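Local coordinates for putative ATP binding component of ABC-transporter (PDB 2R5O), which probably serves as the ATP-binding component of an ABC transporter for O-antigen polysaccharide export, of which this chain is the carbohydrate-binding C-terminal domain, at residues L75-F80 / V123-F128; V87-L92 / F143-G148. All blocks are in the same frame, centred on the assembly; numbering follows the deposited sequence.

Contact 1: L75-F80 / V123-F128; sequences LMKVVF and VRVFKF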
# COMPACT_ATOMS: atom_id res chain seq x y z
N LEU A 75 -0.03 -15.46 12.42
CA LEU A 75 -0.61 -15.99 13.66
C LEU A 75 0.37 -15.84 14.81
O LEU A 75 1.58 -16.07 14.64
CB LEU A 75 -0.98 -17.48 13.53
CG LEU A 75 -2.02 -17.78 12.44
CD1 LEU A 75 -1.37 -18.14 11.11
CD2 LEU A 75 -2.98 -18.85 12.91
N MET A 76 -0.15 -15.49 15.97
CA MET A 76 0.65 -15.39 17.18
C MET A 76 -0.03 -16.15 18.31
O MET A 76 -1.25 -16.10 18.44
CB MET A 76 0.90 -13.92 17.57
CG MET A 76 -0.36 -13.03 17.54
SD MET A 76 -0.15 -11.32 18.07
CE MET A 76 -0.11 -11.62 19.78
N LYS A 77 0.76 -16.86 19.13
CA LYS A 77 0.25 -17.62 20.26
C LYS A 77 0.71 -16.95 21.54
O LYS A 77 1.89 -16.62 21.69
CB LYS A 77 0.77 -19.05 20.22
CG LYS A 77 0.21 -19.90 21.35
CD LYS A 77 0.49 -21.40 21.18
CE LYS A 77 1.91 -21.73 21.51
NZ LYS A 77 2.13 -23.21 21.74
N VAL A 78 -0.22 -16.76 22.46
CA VAL A 78 0.03 -16.02 23.71
C VAL A 78 -0.43 -16.85 24.90
O VAL A 78 -1.53 -17.43 24.87
CB VAL A 78 -0.75 -14.69 23.75
CG1 VAL A 78 -0.40 -13.90 25.01
CG2 VAL A 78 -0.46 -13.89 22.49
N VAL A 79 0.38 -16.86 25.97
CA VAL A 79 -0.04 -17.38 27.26
C VAL A 79 -0.24 -16.21 28.22
O VAL A 79 0.59 -15.33 28.31
CB VAL A 79 0.95 -18.45 27.82
CG1 VAL A 79 2.39 -17.92 28.02
CG2 VAL A 79 0.43 -19.02 29.15
N PHE A 80 -1.38 -16.21 28.92
CA PHE A 80 -1.77 -15.14 29.84
C PHE A 80 -1.54 -15.57 31.28
O PHE A 80 -1.93 -16.67 31.66
CB PHE A 80 -3.22 -14.76 29.60
CG PHE A 80 -3.44 -14.18 28.23
CD1 PHE A 80 -3.25 -12.82 28.00
CD2 PHE A 80 -3.76 -14.99 27.16
CE1 PHE A 80 -3.41 -12.28 26.74
CE2 PHE A 80 -3.93 -14.45 25.90
CZ PHE A 80 -3.77 -13.10 25.70
N VAL A 123 -4.20 -20.02 26.98
CA VAL A 123 -3.33 -19.96 25.81
C VAL A 123 -4.25 -19.69 24.64
O VAL A 123 -5.26 -20.38 24.47
CB VAL A 123 -2.57 -21.28 25.60
CG1 VAL A 123 -1.65 -21.21 24.38
CG2 VAL A 123 -1.77 -21.61 26.85
N ARG A 124 -3.96 -18.65 23.86
CA ARG A 124 -4.81 -18.24 22.74
C ARG A 124 -3.96 -17.99 21.51
O ARG A 124 -2.83 -17.55 21.61
CB ARG A 124 -5.55 -16.94 23.06
CG ARG A 124 -6.39 -16.96 24.31
CD ARG A 124 -7.66 -17.76 24.13
NE ARG A 124 -8.44 -17.75 25.38
CZ ARG A 124 -9.39 -16.87 25.68
NH1 ARG A 124 -9.71 -15.87 24.85
NH2 ARG A 124 -10.00 -16.97 26.85
N VAL A 125 -4.56 -18.22 20.35
CA VAL A 125 -3.95 -17.88 19.08
C VAL A 125 -4.79 -16.79 18.44
O VAL A 125 -6.03 -16.83 18.44
CB VAL A 125 -3.86 -19.13 18.18
CG1 VAL A 125 -3.36 -18.75 16.80
CG2 VAL A 125 -2.96 -20.17 18.83
N PHE A 126 -4.09 -15.83 17.85
CA PHE A 126 -4.70 -14.71 17.14
C PHE A 126 -4.15 -14.64 15.74
O PHE A 126 -2.95 -14.83 15.54
CB PHE A 126 -4.39 -13.41 17.88
CG PHE A 126 -4.81 -13.44 19.33
CD1 PHE A 126 -6.14 -13.56 19.70
CD2 PHE A 126 -3.86 -13.44 20.32
CE1 PHE A 126 -6.51 -13.59 21.05
CE2 PHE A 126 -4.21 -13.46 21.68
CZ PHE A 126 -5.53 -13.53 22.03
N LYS A 127 -5.02 -14.36 14.77
CA LYS A 127 -4.64 -14.38 13.37
C LYS A 127 -4.98 -13.07 12.69
O LYS A 127 -6.14 -12.64 12.70
CB LYS A 127 -5.35 -15.55 12.67
CG LYS A 127 -5.05 -15.61 11.17
CD LYS A 127 -5.59 -16.85 10.52
CE LYS A 127 -7.05 -16.81 10.25
NZ LYS A 127 -7.38 -17.96 9.32
N PHE A 128 -3.99 -12.48 12.03
CA PHE A 128 -4.19 -11.32 11.14
C PHE A 128 -3.96 -11.83 9.72
O PHE A 128 -2.90 -12.38 9.43
CB PHE A 128 -3.18 -10.21 11.46
CG PHE A 128 -3.40 -9.55 12.79
CD1 PHE A 128 -4.17 -8.42 12.87
CD2 PHE A 128 -2.83 -10.06 13.93
CE1 PHE A 128 -4.41 -7.81 14.07
CE2 PHE A 128 -3.07 -9.45 15.15
CZ PHE A 128 -3.84 -8.34 15.21
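F126 and M76 form a hydrogen-bonded pair between two antiparallel strands, each backbone N donating to the other's carbonyl O at 2.9 Å; V78 and R124 repeat the arrangement two residues on, across the non-hydrogen-bonded K77-V125 pair. All four bonds are nearly straight, with N-H...O angles of 163° to 166°. F126 can be followed outward. Its CB meets M76 CG at 4.1 Å. CG stands anti to the carbonyl carbon (chi1 -55°); further out, CD2 and CE2 both meet V78 CG2, which sits in the ring plane at its edge, CE2 being the nearer at 3.9 Å. Beyond, F126 CE2 and CZ meet F80 CZ tip to tip. The F80 ring carries V78 CG1 over one face near the rim, and its CE2 touches R124 CG at 3.9 Å. On the other face of the sheet L75 CG packs on K127 CG, and K77 CG on V123 CG1 at 3.8 Å. There the K77 amino group leads away to the carbonyls of S22 and E25; R124, on the F126 face, forms a salt bridge with D122. The ladder pairs the backbones of M76, V78, R124 and F126, while L75, K77 and V79 turn theirs to strand 48-57, and the charged ends of K77 and R124 find partners beyond the two strands.

Contact 2: V87-L92 / F143-G148; sequences VVPGIL and FGISAG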
# COMPACT_ATOMS: atom_id res chain seq x y z
N VAL A 87 -8.08 -7.96 25.88
CA VAL A 87 -6.71 -8.13 25.38
C VAL A 87 -6.73 -7.75 23.89
O VAL A 87 -7.70 -8.02 23.18
CB VAL A 87 -6.11 -9.52 25.63
CG1 VAL A 87 -6.18 -9.83 27.13
CG2 VAL A 87 -6.84 -10.63 24.86
N VAL A 88 -5.63 -7.16 23.44
CA VAL A 88 -5.57 -6.53 22.15
C VAL A 88 -4.24 -6.90 21.50
O VAL A 88 -3.20 -6.29 21.76
CB VAL A 88 -5.67 -5.01 22.30
CG1 VAL A 88 -5.58 -4.33 20.95
CG2 VAL A 88 -7.01 -4.63 22.97
N PRO A 89 -4.25 -7.95 20.67
CA PRO A 89 -3.08 -8.28 19.87
C PRO A 89 -2.90 -7.28 18.74
O PRO A 89 -3.88 -6.71 18.27
CB PRO A 89 -3.39 -9.66 19.32
CG PRO A 89 -4.86 -9.73 19.33
CD PRO A 89 -5.34 -8.91 20.49
N GLY A 90 -1.68 -7.12 18.25
CA GLY A 90 -1.43 -6.22 17.16
C GLY A 90 -0.22 -6.60 16.35
O GLY A 90 0.62 -7.39 16.78
N ILE A 91 -0.11 -5.95 15.20
CA ILE A 91 1.02 -6.13 14.30
C ILE A 91 1.51 -4.77 13.78
O ILE A 91 0.72 -3.81 13.66
CB ILE A 91 0.63 -7.00 13.09
CG1 ILE A 91 -0.61 -6.48 12.35
CG2 ILE A 91 0.49 -8.45 13.51
CD1 ILE A 91 -0.76 -7.18 11.00
N LEU A 92 2.80 -4.73 13.42
CA LEU A 92 3.44 -3.60 12.75
C LEU A 92 4.29 -4.18 11.61
O LEU A 92 4.91 -5.20 11.78
CB LEU A 92 4.35 -2.80 13.67
CG LEU A 92 3.79 -2.34 15.02
CD1 LEU A 92 4.95 -1.79 15.88
CD2 LEU A 92 2.73 -1.28 14.84
N PHE A 143 4.93 -8.46 16.39
CA PHE A 143 3.72 -8.94 17.02
C PHE A 143 3.71 -8.39 18.44
O PHE A 143 4.75 -8.44 19.12
CB PHE A 143 3.69 -10.46 17.12
CG PHE A 143 3.33 -11.21 15.86
CD1 PHE A 143 2.09 -11.10 15.30
CD2 PHE A 143 4.22 -12.10 15.30
CE1 PHE A 143 1.72 -11.88 14.25
CE2 PHE A 143 3.88 -12.86 14.20
CZ PHE A 143 2.62 -12.75 13.67
N GLY A 144 2.56 -7.92 18.91
CA GLY A 144 2.42 -7.42 20.27
C GLY A 144 1.12 -7.86 20.90
O GLY A 144 0.15 -8.15 20.20
N ILE A 145 1.10 -7.90 22.24
CA ILE A 145 -0.13 -8.14 23.02
C ILE A 145 -0.19 -7.08 24.13
O ILE A 145 0.80 -6.86 24.84
CB ILE A 145 -0.22 -9.62 23.55
CG1 ILE A 145 -1.54 -9.90 24.26
CG2 ILE A 145 0.92 -9.97 24.42
CD1 ILE A 145 -2.72 -10.00 23.32
N SER A 146 -1.34 -6.43 24.24
CA SER A 146 -1.62 -5.40 25.23
C SER A 146 -2.97 -5.66 25.84
O SER A 146 -3.69 -6.53 25.39
CB SER A 146 -1.57 -4.03 24.55
OG SER A 146 -0.35 -3.84 23.84
N ALA A 147 -3.30 -4.92 26.89
CA ALA A 147 -4.60 -5.08 27.53
C ALA A 147 -5.12 -3.75 28.04
O ALA A 147 -4.37 -2.92 28.52
CB ALA A 147 -4.52 -6.06 28.67
N GLY A 148 -6.44 -3.58 27.96
CA GLY A 148 -7.11 -2.41 28.53
C GLY A 148 -8.12 -1.80 27.58
O GLY A 148 -8.83 -2.51 26.87
O HOH W 1 -0.78 -4.97 21.32
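I91 and F143 make the closest side-chain contact between these antiparallel strands: I91 CG2 lies 3.6 Å from F143 CD1, the two side chains side by side and pointing the same way. On this same face I145 has CG1 anti to its backbone N (chi1 -175°), and chi2 (73°) turns its terminal CD1 toward P89, 3.7 Å from P89 N and 4.0 Å from P89 CD. V87 CB touches the same methyl at 4.1 Å, so the isoleucine tip fits against two neighbours on the opposite strand. The reverse face is looser. G90 and G144 form a hydrogen-bonded pair there without side chains, and next to them a water bridges V88 O and S146 OG, 2.8 Å from each. V88 O also accepts the S146 N-H at 3.1 Å, from a donor 48° out of the carbonyl plane, so this oxygen is held by both the ladder and the water. The weak bond from S146 OG to R159 leads to strand 153-169, which flanks 137-147; strands 100-105 and 116-118 pair with 84-95 on its far side. The packed face looks toward strands 71-80 and 123-131, with P89 and I145 against F126 and F143 against F74.

Contacts 1 and 2 lie in different sheets of the immunoglobulin-like domain, their centres about 10 Å apart. Their segments alternate along the chain: strand 71-80 is followed by 84-95, and 123-131 by 137-147, so each of these steps passes from one sheet to the other. The inner faces meet in the core between them, where M76 CE packs 3.5 Å from G144 O, M76 SD 3.6 Å from F143 CD1, and F128 CZ 3.5 Å from P89 O. This is the face-to-face packing of a beta sandwich. Contact 1 also reaches the dimer interface: K127 and F128 pair with a strand of the second subunit, in keeping with the domain swapping reported for this protein.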